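Beta-glucuronidase (Dictyoglomus thermophilum, PDB 6XXW) probably hydrolyses the glycosidic bond of beta-D-glucuronides, releasing glucuronic acid, as a member of glycoside hydrolase family 2. Local coordinates at residues I91-G96 and V104-N109; A414-T419 and L503-A508; G477-I482 and Q527-K532. All blocks are in the same frame, centred on the assembly; numbering follows the deposited sequence.

From the N terminus, contact 1 comes first: in the family's sugar-binding domain the chain runs along strand 90-99 through 91-96, turns a corner at Gly96 and returns on strand 101-106 through 104-109, with seven residues between, nearly all of them strand. The other two contacts both belong to the TIM barrel domain. Contact 2 opens at 414-419 and closes at 503-508, bringing together two barrel strands that are not neighbours. Before it closes, contact 3 opens at 477-482, and it ends later at 527-532, so the two cross. They also touch, through Met530 against Gly507 and Ala508, which joins the chain just after strand 501-505 to helix 524-538. Contact 1 stands apart, its centre about 38 Å from that of contact 2.

Contact 1: residues I91-G96 and V104-N109; sequences IFLRVG and VYVNGN
Leu93 pushes its tip between Val104 and Val106, and following it outward shows how two strands meet without exchanging backbone bonds. Its CB still lies 5.3 Å from Val106 CG2, and CG comes to 4.4 Å from Val104 CG1. The branch that closes the gap is CD2, because CG is anti to the backbone N (chi1 170°) and CD2 in turn continues the chain anti to CA. CD2 lies 3.5 Å from Val104 CG1, tighter than usual for two methyl groups, and 3.7 Å from Val106 CG2, which it meets tip to tip. Beside it Val95 CG2 slides past Val104 CG2 at 4.1 Å. Leucine suits the place because it is long enough to span the gap, while the short branched valines offer it compact methyl walls.

Beyond Val106 the chain reverses in a type I' turn to Asn109, whose ND2 and backbone N both donate to Val106 O; Gly108 takes a conformation there that calls for glycine.

The two strand segments run at 147° with axes 9.9 Å apart, as facing layers of the beta sandwich of the sugar-binding domain. Strand 90-99 pairs with strands 121-124 and 185-191, and strand 101-106 with 109-115 and 134-142; Phe121 packs on both Val95 and Val104, and Ile188 on Leu93.

Contact 2: residues A414-T419 and L503-A508; sequences ANEAAT and LSEFGA. With TRS (2-amino-2-hydroxymethyl-propane-1,3-diol), chain B.
Asn415 and Glu505 approach from opposite directions, their amide and carboxylate planes only 15° apart. Asn415 OD1 lies 3.5 Å from Glu505 OE2, and as both are acceptors they do not bond; Arg338 serves each of them, NH1 to the amide and NH2 to the carboxylate. This is the tightly knit part. A bound TRS molecule, probably from the crystallisation liquor, completes it: Asn415 ND2 donates to TRS O1 over 3.0 Å at 161°, TRS O1 donates a hydrogen bond to Glu505 OE2 (2.7 Å), and TRS N bonds to Glu505 OE1 (2.7 Å), an oxygen that is also hydrogen-bonded to Tyr469 OH. Asparagine suits its place by presenting a donor to the ligand and an acceptor to the arginine. Glu505 reaches the ligand because its chain stays extended beyond CG (chi2 -173°).

Directly between the two glutamates the contact is looser. Glu416, partly exposed, comes no nearer to Glu505 than 4.3 Å from OE2 to OE1, and TRS bridges the two carboxylates, its O2 bonding to Glu416 OE1 at a length so short that its exact value is doubtful. Asn467 ND2 holds Glu416 OE2. With an alanine here, TRS O2 and Asn467 ND2 would probably each lose an acceptor, and that wall of the pocket would recede.

In clan GH-A barrels two glutamates follow the fourth and seventh strands as acid/base and nucleophile, and the positions of Glu416 and Glu505 are consistent with that. They sit at the C-terminal ends of strands 408-415 and 501-505, with strands 444-448 and 463-467 between.

Contact 3: residues G477-I482 and Q527-K532; sequences GDLSVI and QQEMIK
In the outer helical layer of the TIM barrel, the turn leading into helix 482-497 rests on helix 524-538 through Leu479 and Ile482, which meet Glu529 and Met530. Leu479 splits its two methyls over the helix surface. CD1 lies 3.6 Å from Glu529 CG, crossing that side chain at a slant, while CD2 reaches Met530 CA at 3.8 Å and its CB at 3.9 Å. Ile482 CD1 crosses Met530 at about a right angle, 4.1 Å from its CG. With CG anti to the backbone N (chi1 -173°), Glu529 lays that methylene against the leucine; the bend at chi2 (67°) then turns the carboxylate to Lys532, where OE1 and NZ form a salt bridge whose hydrogen bond is weak. Met530 runs inward; an unbranched, extended chain suits a residue that must reach from the helix to Gly507 and Ala508. On the loop side, Asp478 OD1 accepts from the backbone N of Ser480, an Asx turn, and also from its OG, while OD2 bonds to Tyr167 OH of the second subunit.

The contact itself is therefore apolar, made by methyls and methylenes, including the aliphatic part of a glutamate. Such contacts hold by shape and burial rather than by directed bonds, and the polar groups find their partners on the flanks.

Contact 1: residues I91-G96 and V104-N109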
loop_
_atom_site.group_PDB
_atom_site.type_symbol
_atom_site.label_atom_id
_atom_site.label_comp_id
_atom_site.label_asym_id
_atom_site.label_seq_id
_atom_site.Cartn_x
_atom_site.Cartn_y
_atom_site.Cartn_z
ATOM N N ILE A 91 -18.720 40.018 -28.996
ATOM C CA ILE A 91 -18.794 38.627 -28.575
ATOM C C ILE A 91 -17.376 38.088 -28.553
ATOM O O ILE A 91 -16.713 38.038 -29.597
ATOM C CB ILE A 91 -19.683 37.800 -29.507
ATOM C CG1 ILE A 91 -21.071 38.444 -29.623
ATOM C CG2 ILE A 91 -19.763 36.347 -29.016
ATOM C CD1 ILE A 91 -21.983 37.697 -30.580
ATOM N N PHE A 92 -16.902 37.709 -27.372
ATOM C CA PHE A 92 -15.533 37.243 -27.214
ATOM C C PHE A 92 -15.536 35.754 -26.907
ATOM O O PHE A 92 -16.339 35.272 -26.101
ATOM C CB PHE A 92 -14.806 37.999 -26.103
ATOM C CG PHE A 92 -14.550 39.454 -26.418
ATOM C CD1 PHE A 92 -13.423 39.834 -27.132
ATOM C CD2 PHE A 92 -15.436 40.430 -25.995
ATOM C CE1 PHE A 92 -13.183 41.172 -27.426
ATOM C CE2 PHE A 92 -15.211 41.770 -26.283
ATOM C CZ PHE A 92 -14.078 42.142 -26.996
ATOM N N LEU A 93 -14.634 35.035 -27.553
ATOM C CA LEU A 93 -14.425 33.619 -27.297
ATOM C C LEU A 93 -13.076 33.477 -26.621
ATOM O O LEU A 93 -12.060 33.843 -27.208
ATOM C CB LEU A 93 -14.467 32.830 -28.601
ATOM C CG LEU A 93 -14.040 31.367 -28.574
ATOM C CD1 LEU A 93 -14.932 30.587 -27.650
ATOM C CD2 LEU A 93 -14.154 30.836 -29.969
ATOM N N ARG A 94 -13.072 32.954 -25.398
ATOM C CA ARG A 94 -11.872 32.871 -24.574
ATOM C C ARG A 94 -11.535 31.412 -24.286
ATOM O O ARG A 94 -12.416 30.621 -23.926
ATOM C CB ARG A 94 -12.078 33.650 -23.268
ATOM C CG ARG A 94 -11.133 33.297 -22.135
ATOM C CD ARG A 94 -9.845 34.099 -22.231
ATOM N NE ARG A 94 -10.080 35.536 -22.117
ATOM C CZ ARG A 94 -9.867 36.249 -21.013
ATOM N NH1 ARG A 94 -9.415 35.654 -19.909
ATOM N NH2 ARG A 94 -10.115 37.555 -21.015
ATOM N N VAL A 95 -10.264 31.057 -24.455
ATOM C CA VAL A 95 -9.755 29.734 -24.094
ATOM C C VAL A 95 -8.790 29.941 -22.934
ATOM O O VAL A 95 -7.802 30.671 -23.067
ATOM C CB VAL A 95 -9.062 29.032 -25.275
ATOM C CG1 VAL A 95 -8.524 27.659 -24.841
ATOM C CG2 VAL A 95 -10.008 28.890 -26.446
ATOM N N GLY A 96 -9.093 29.326 -21.791
ATOM C CA GLY A 96 -8.292 29.571 -20.608
ATOM C C GLY A 96 -6.862 29.086 -20.756
ATOM O O GLY A 96 -5.925 29.752 -20.306
ATOM N N VAL A 104 -8.203 28.241 -33.132
ATOM C CA VAL A 104 -9.627 28.262 -32.795
ATOM C C VAL A 104 -10.432 28.624 -34.038
ATOM O O VAL A 104 -10.192 29.669 -34.659
ATOM C CB VAL A 104 -9.935 29.248 -31.658
ATOM C CG1 VAL A 104 -11.422 29.213 -31.335
ATOM C CG2 VAL A 104 -9.131 28.916 -30.427
ATOM N N TYR A 105 -11.397 27.773 -34.386
ATOM C CA TYR A 105 -12.245 27.985 -35.553
ATOM C C TYR A 105 -13.693 28.147 -35.127
ATOM O O TYR A 105 -14.220 27.316 -34.382
ATOM C CB TYR A 105 -12.148 26.823 -36.541
ATOM C CG TYR A 105 -10.761 26.580 -37.073
ATOM C CD1 TYR A 105 -9.810 25.908 -36.309
ATOM C CD2 TYR A 105 -10.403 27.000 -38.354
ATOM C CE1 TYR A 105 -8.529 25.675 -36.801
ATOM C CE2 TYR A 105 -9.129 26.778 -38.846
ATOM C CZ TYR A 105 -8.201 26.112 -38.071
ATOM O OH TYR A 105 -6.935 25.879 -38.547
ATOM N N VAL A 106 -14.346 29.184 -35.640
ATOM C CA VAL A 106 -15.776 29.403 -35.434
ATOM C C VAL A 106 -16.448 29.226 -36.788
ATOM O O VAL A 106 -16.201 30.010 -37.716
ATOM C CB VAL A 106 -16.057 30.789 -34.841
ATOM C CG1 VAL A 106 -17.552 31.059 -34.801
ATOM C CG2 VAL A 106 -15.437 30.898 -33.435
ATOM N N ASN A 107 -17.283 28.189 -36.910
ATOM C CA ASN A 107 -17.926 27.833 -38.185
ATOM C C ASN A 107 -16.905 27.729 -39.317
ATOM O O ASN A 107 -17.133 28.192 -40.438
ATOM C CB ASN A 107 -19.035 28.826 -38.529
ATOM C CG ASN A 107 -20.132 28.833 -37.487
ATOM O OD1 ASN A 107 -20.580 27.777 -37.061
ATOM N ND2 ASN A 107 -20.539 30.014 -37.048
ATOM N N GLY A 108 -15.762 27.109 -39.018
ATOM C CA GLY A 108 -14.705 26.928 -39.993
ATOM C C GLY A 108 -13.766 28.103 -40.167
ATOM O O GLY A 108 -12.771 27.971 -40.890
ATOM N N ASN A 109 -14.043 29.241 -39.536
ATOM C CA ASN A 109 -13.221 30.437 -39.658
ATOM C C ASN A 109 -12.190 30.497 -38.537
ATOM O O ASN A 109 -12.555 30.454 -37.362
ATOM C CB ASN A 109 -14.098 31.680 -39.600
ATOM C CG ASN A 109 -15.092 31.742 -40.731
ATOM O OD1 ASN A 109 -14.751 32.177 -41.826
ATOM N ND2 ASN A 109 -16.331 31.296 -40.478
#

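Contact 2: residues A414-T419 and L503-A508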
loop_
_atom_site.group_PDB
_atom_site.type_symbol
_atom_site.label_atom_id
_atom_site.label_comp_id
_atom_site.label_asym_id
_atom_site.label_seq_id
_atom_site.Cartn_x
_atom_site.Cartn_y
_atom_site.Cartn_z
ATOM N N ALA A 414 12.372 31.748 -14.168
ATOM C CA ALA A 414 12.779 30.424 -14.638
ATOM C C ALA A 414 12.990 29.492 -13.450
ATOM O O ALA A 414 13.105 29.926 -12.301
ATOM C CB ALA A 414 14.058 30.485 -15.483
ATOM N N ASN A 415 13.069 28.196 -13.751
ATOM C CA ASN A 415 13.362 27.168 -12.753
ATOM C C ASN A 415 14.478 26.271 -13.259
ATOM O O ASN A 415 14.302 25.566 -14.257
ATOM C CB ASN A 415 12.131 26.317 -12.443
ATOM C CG ASN A 415 12.413 25.244 -11.403
ATOM O OD1 ASN A 415 12.374 25.510 -10.199
ATOM N ND2 ASN A 415 12.711 24.022 -11.863
ATOM N N GLU A 416 15.613 26.280 -12.557
ATOM C CA GLU A 416 16.711 25.343 -12.812
ATOM C C GLU A 416 17.180 25.382 -14.263
ATOM O O GLU A 416 17.405 24.342 -14.888
ATOM C CB GLU A 416 16.317 23.917 -12.409
ATOM C CG GLU A 416 15.991 23.746 -10.911
ATOM C CD GLU A 416 15.832 22.286 -10.507
ATOM O OE1 GLU A 416 15.517 21.443 -11.380
ATOM O OE2 GLU A 416 16.029 21.979 -9.312
ATOM N N ALA A 417 17.326 26.587 -14.809
ATOM C CA ALA A 417 17.993 26.733 -16.094
ATOM C C ALA A 417 19.504 26.523 -15.941
ATOM O O ALA A 417 20.058 26.543 -14.839
ATOM C CB ALA A 417 17.712 28.114 -16.691
ATOM N N ALA A 418 20.183 26.357 -17.079
ATOM C CA ALA A 418 21.641 26.165 -17.090
ATOM C C ALA A 418 22.344 27.524 -17.004
ATOM O O ALA A 418 23.010 27.990 -17.932
ATOM C CB ALA A 418 22.074 25.384 -18.323
ATOM N N THR A 419 22.194 28.152 -15.832
ATOM C CA THR A 419 22.630 29.521 -15.591
ATOM C C THR A 419 24.144 29.648 -15.459
ATOM O O THR A 419 24.642 30.770 -15.329
ATOM C CB THR A 419 21.964 30.064 -14.322
ATOM O OG1 THR A 419 22.210 29.151 -13.242
ATOM C CG2 THR A 419 20.435 30.252 -14.514
ATOM N N LEU A 503 14.858 28.903 0.553
ATOM C CA LEU A 503 15.120 27.523 0.150
ATOM C C LEU A 503 13.871 27.083 -0.599
ATOM O O LEU A 503 12.887 26.644 0.002
ATOM C CB LEU A 503 15.421 26.624 1.353
ATOM C CG LEU A 503 15.811 25.179 1.023
ATOM C CD1 LEU A 503 17.097 25.154 0.239
ATOM C CD2 LEU A 503 15.960 24.331 2.294
ATOM N N SER A 504 13.912 27.207 -1.933
ATOM C CA SER A 504 12.706 27.095 -2.750
ATOM C C SER A 504 12.302 25.660 -3.073
ATOM O O SER A 504 11.163 25.444 -3.515
ATOM C CB SER A 504 12.879 27.889 -4.050
ATOM O OG SER A 504 14.128 27.609 -4.658
ATOM N N GLU A 505 13.184 24.683 -2.872
ATOM C CA GLU A 505 12.819 23.279 -3.013
ATOM C C GLU A 505 13.739 22.440 -2.146
ATOM O O GLU A 505 14.942 22.701 -2.068
ATOM C CB GLU A 505 12.945 22.763 -4.447
ATOM C CG GLU A 505 11.911 23.254 -5.428
ATOM C CD GLU A 505 12.014 22.549 -6.773
ATOM O OE1 GLU A 505 12.561 21.416 -6.815
ATOM O OE2 GLU A 505 11.543 23.123 -7.785
ATOM N N PHE A 506 13.165 21.410 -1.545
ATOM C CA PHE A 506 13.902 20.337 -0.894
ATOM C C PHE A 506 12.876 19.285 -0.520
ATOM O O PHE A 506 11.721 19.612 -0.239
ATOM C CB PHE A 506 14.697 20.814 0.340
ATOM C CG PHE A 506 13.853 21.397 1.456
ATOM C CD1 PHE A 506 13.190 22.606 1.295
ATOM C CD2 PHE A 506 13.770 20.741 2.690
ATOM C CE1 PHE A 506 12.437 23.146 2.314
ATOM C CE2 PHE A 506 13.024 21.267 3.731
ATOM C CZ PHE A 506 12.348 22.474 3.556
ATOM N N GLY A 507 13.293 18.031 -0.553
ATOM C CA GLY A 507 12.372 16.952 -0.262
ATOM C C GLY A 507 12.903 15.634 -0.774
ATOM O O GLY A 507 13.996 15.548 -1.339
ATOM N N ALA A 508 12.085 14.600 -0.559
ATOM C CA ALA A 508 12.440 13.217 -0.843
ATOM C C ALA A 508 11.192 12.483 -1.315
ATOM O O ALA A 508 10.095 12.766 -0.827
ATOM C CB ALA A 508 13.016 12.542 0.411
HETATM C C TRS B . 12.558 19.380 -9.710
HETATM C C1 TRS B . 12.177 20.650 -10.466
HETATM C C2 TRS B . 14.060 19.269 -9.437
HETATM C C3 TRS B . 12.012 18.175 -10.476
HETATM N N TRS B . 11.887 19.367 -8.411
HETATM O O1 TRS B . 12.668 21.799 -9.817
HETATM O O2 TRS B . 14.803 19.201 -10.638
HETATM O O3 TRS B . 10.587 18.090 -10.342
#

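Contact 3: residues G477-I482 and Q527-K532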
loop_
_atom_site.group_PDB
_atom_site.type_symbol
_atom_site.label_atom_id
_atom_site.label_comp_id
_atom_site.label_asym_id
_atom_site.label_seq_id
_atom_site.Cartn_x
_atom_site.Cartn_y
_atom_site.Cartn_z
ATOM N N GLY A 477 20.858 8.609 0.678
ATOM C CA GLY A 477 20.643 7.804 1.860
ATOM C C GLY A 477 21.377 8.283 3.091
ATOM O O GLY A 477 21.012 7.881 4.201
ATOM N N ASP A 478 22.391 9.137 2.932
ATOM C CA ASP A 478 23.210 9.580 4.061
ATOM C C ASP A 478 22.685 10.913 4.588
ATOM O O ASP A 478 23.125 11.984 4.163
ATOM C CB ASP A 478 24.676 9.701 3.661
ATOM C CG ASP A 478 25.574 9.903 4.860
ATOM O OD1 ASP A 478 25.039 9.902 5.982
ATOM O OD2 ASP A 478 26.798 10.068 4.676
ATOM N N LEU A 479 21.774 10.838 5.569
ATOM C CA LEU A 479 21.217 12.045 6.175
ATOM C C LEU A 479 22.251 12.846 6.961
ATOM O O LEU A 479 22.028 14.032 7.233
ATOM C CB LEU A 479 20.050 11.681 7.097
ATOM C CG LEU A 479 18.818 11.051 6.465
ATOM C CD1 LEU A 479 18.001 10.361 7.537
ATOM C CD2 LEU A 479 17.964 12.113 5.743
ATOM N N SER A 480 23.367 12.228 7.334
ATOM C CA SER A 480 24.368 12.883 8.171
ATOM C C SER A 480 25.092 14.029 7.459
ATOM O O SER A 480 25.660 14.889 8.135
ATOM C CB SER A 480 25.383 11.844 8.680
ATOM O OG SER A 480 26.319 11.466 7.681
ATOM N N VAL A 481 25.066 14.090 6.126
ATOM C CA VAL A 481 25.766 15.174 5.426
ATOM C C VAL A 481 24.992 16.484 5.374
ATOM O O VAL A 481 25.569 17.515 4.999
ATOM C CB VAL A 481 26.102 14.793 3.974
ATOM C CG1 VAL A 481 26.956 13.550 3.927
ATOM C CG2 VAL A 481 24.815 14.637 3.145
ATOM N N ILE A 482 23.713 16.485 5.751
ATOM C CA ILE A 482 22.831 17.615 5.432
ATOM C C ILE A 482 23.326 18.904 6.081
ATOM O O ILE A 482 23.490 19.935 5.412
ATOM C CB ILE A 482 21.386 17.288 5.854
ATOM C CG1 ILE A 482 20.766 16.293 4.866
ATOM C CG2 ILE A 482 20.535 18.573 6.001
ATOM C CD1 ILE A 482 19.385 15.822 5.256
ATOM N N GLN A 527 11.661 10.945 4.325
ATOM C CA GLN A 527 11.178 12.247 3.884
ATOM C C GLN A 527 11.071 13.217 5.060
ATOM O O GLN A 527 11.532 14.363 4.976
ATOM C CB GLN A 527 9.837 12.088 3.159
ATOM C CG GLN A 527 9.166 13.423 2.793
ATOM C CD GLN A 527 7.753 13.227 2.253
ATOM O OE1 GLN A 527 7.017 12.361 2.715
ATOM N NE2 GLN A 527 7.373 14.039 1.276
ATOM N N GLN A 528 10.488 12.765 6.177
ATOM C CA GLN A 528 10.339 13.638 7.342
ATOM C C GLN A 528 11.690 14.005 7.951
ATOM O O GLN A 528 11.909 15.161 8.326
ATOM C CB GLN A 528 9.435 12.979 8.404
ATOM C CG GLN A 528 9.423 13.701 9.766
ATOM C CD GLN A 528 8.273 13.274 10.673
ATOM O OE1 GLN A 528 7.105 13.378 10.305
ATOM N NE2 GLN A 528 8.606 12.785 11.861
ATOM N N GLU A 529 12.606 13.039 8.079
ATOM C CA GLU A 529 13.891 13.344 8.707
ATOM C C GLU A 529 14.705 14.305 7.849
ATOM O O GLU A 529 15.320 15.245 8.364
ATOM C CB GLU A 529 14.674 12.056 8.962
ATOM C CG GLU A 529 15.952 12.251 9.777
ATOM C CD GLU A 529 15.685 12.681 11.215
ATOM O OE1 GLU A 529 14.598 12.376 11.755
ATOM O OE2 GLU A 529 16.573 13.335 11.806
ATOM N N MET A 530 14.721 14.082 6.537
ATOM C CA MET A 530 15.427 14.996 5.648
ATOM C C MET A 530 14.879 16.413 5.791
ATOM O O MET A 530 15.634 17.371 5.991
ATOM C CB MET A 530 15.301 14.508 4.205
ATOM C CG MET A 530 15.875 15.493 3.198
ATOM S SD MET A 530 15.609 14.942 1.500
ATOM C CE MET A 530 16.465 16.249 0.595
ATOM N N ILE A 531 13.558 16.559 5.730
ATOM C CA ILE A 531 12.963 17.890 5.787
ATOM C C ILE A 531 13.245 18.534 7.139
ATOM O O ILE A 531 13.598 19.718 7.223
ATOM C CB ILE A 531 11.454 17.802 5.474
ATOM C CG1 ILE A 531 11.243 17.647 3.963
ATOM C CG2 ILE A 531 10.706 19.009 6.008
ATOM C CD1 ILE A 531 9.825 17.251 3.574
ATOM N N LYS A 532 13.157 17.742 8.215
ATOM C CA LYS A 532 13.415 18.252 9.560
ATOM C C LYS A 532 14.840 18.775 9.701
ATOM O O LYS A 532 15.070 19.821 10.320
ATOM C CB LYS A 532 13.148 17.146 10.585
ATOM C CG LYS A 532 13.490 17.503 12.013
ATOM C CD LYS A 532 13.052 16.392 12.969
ATOM C CE LYS A 532 14.050 15.238 12.991
ATOM N NZ LYS A 532 13.786 14.276 14.118
#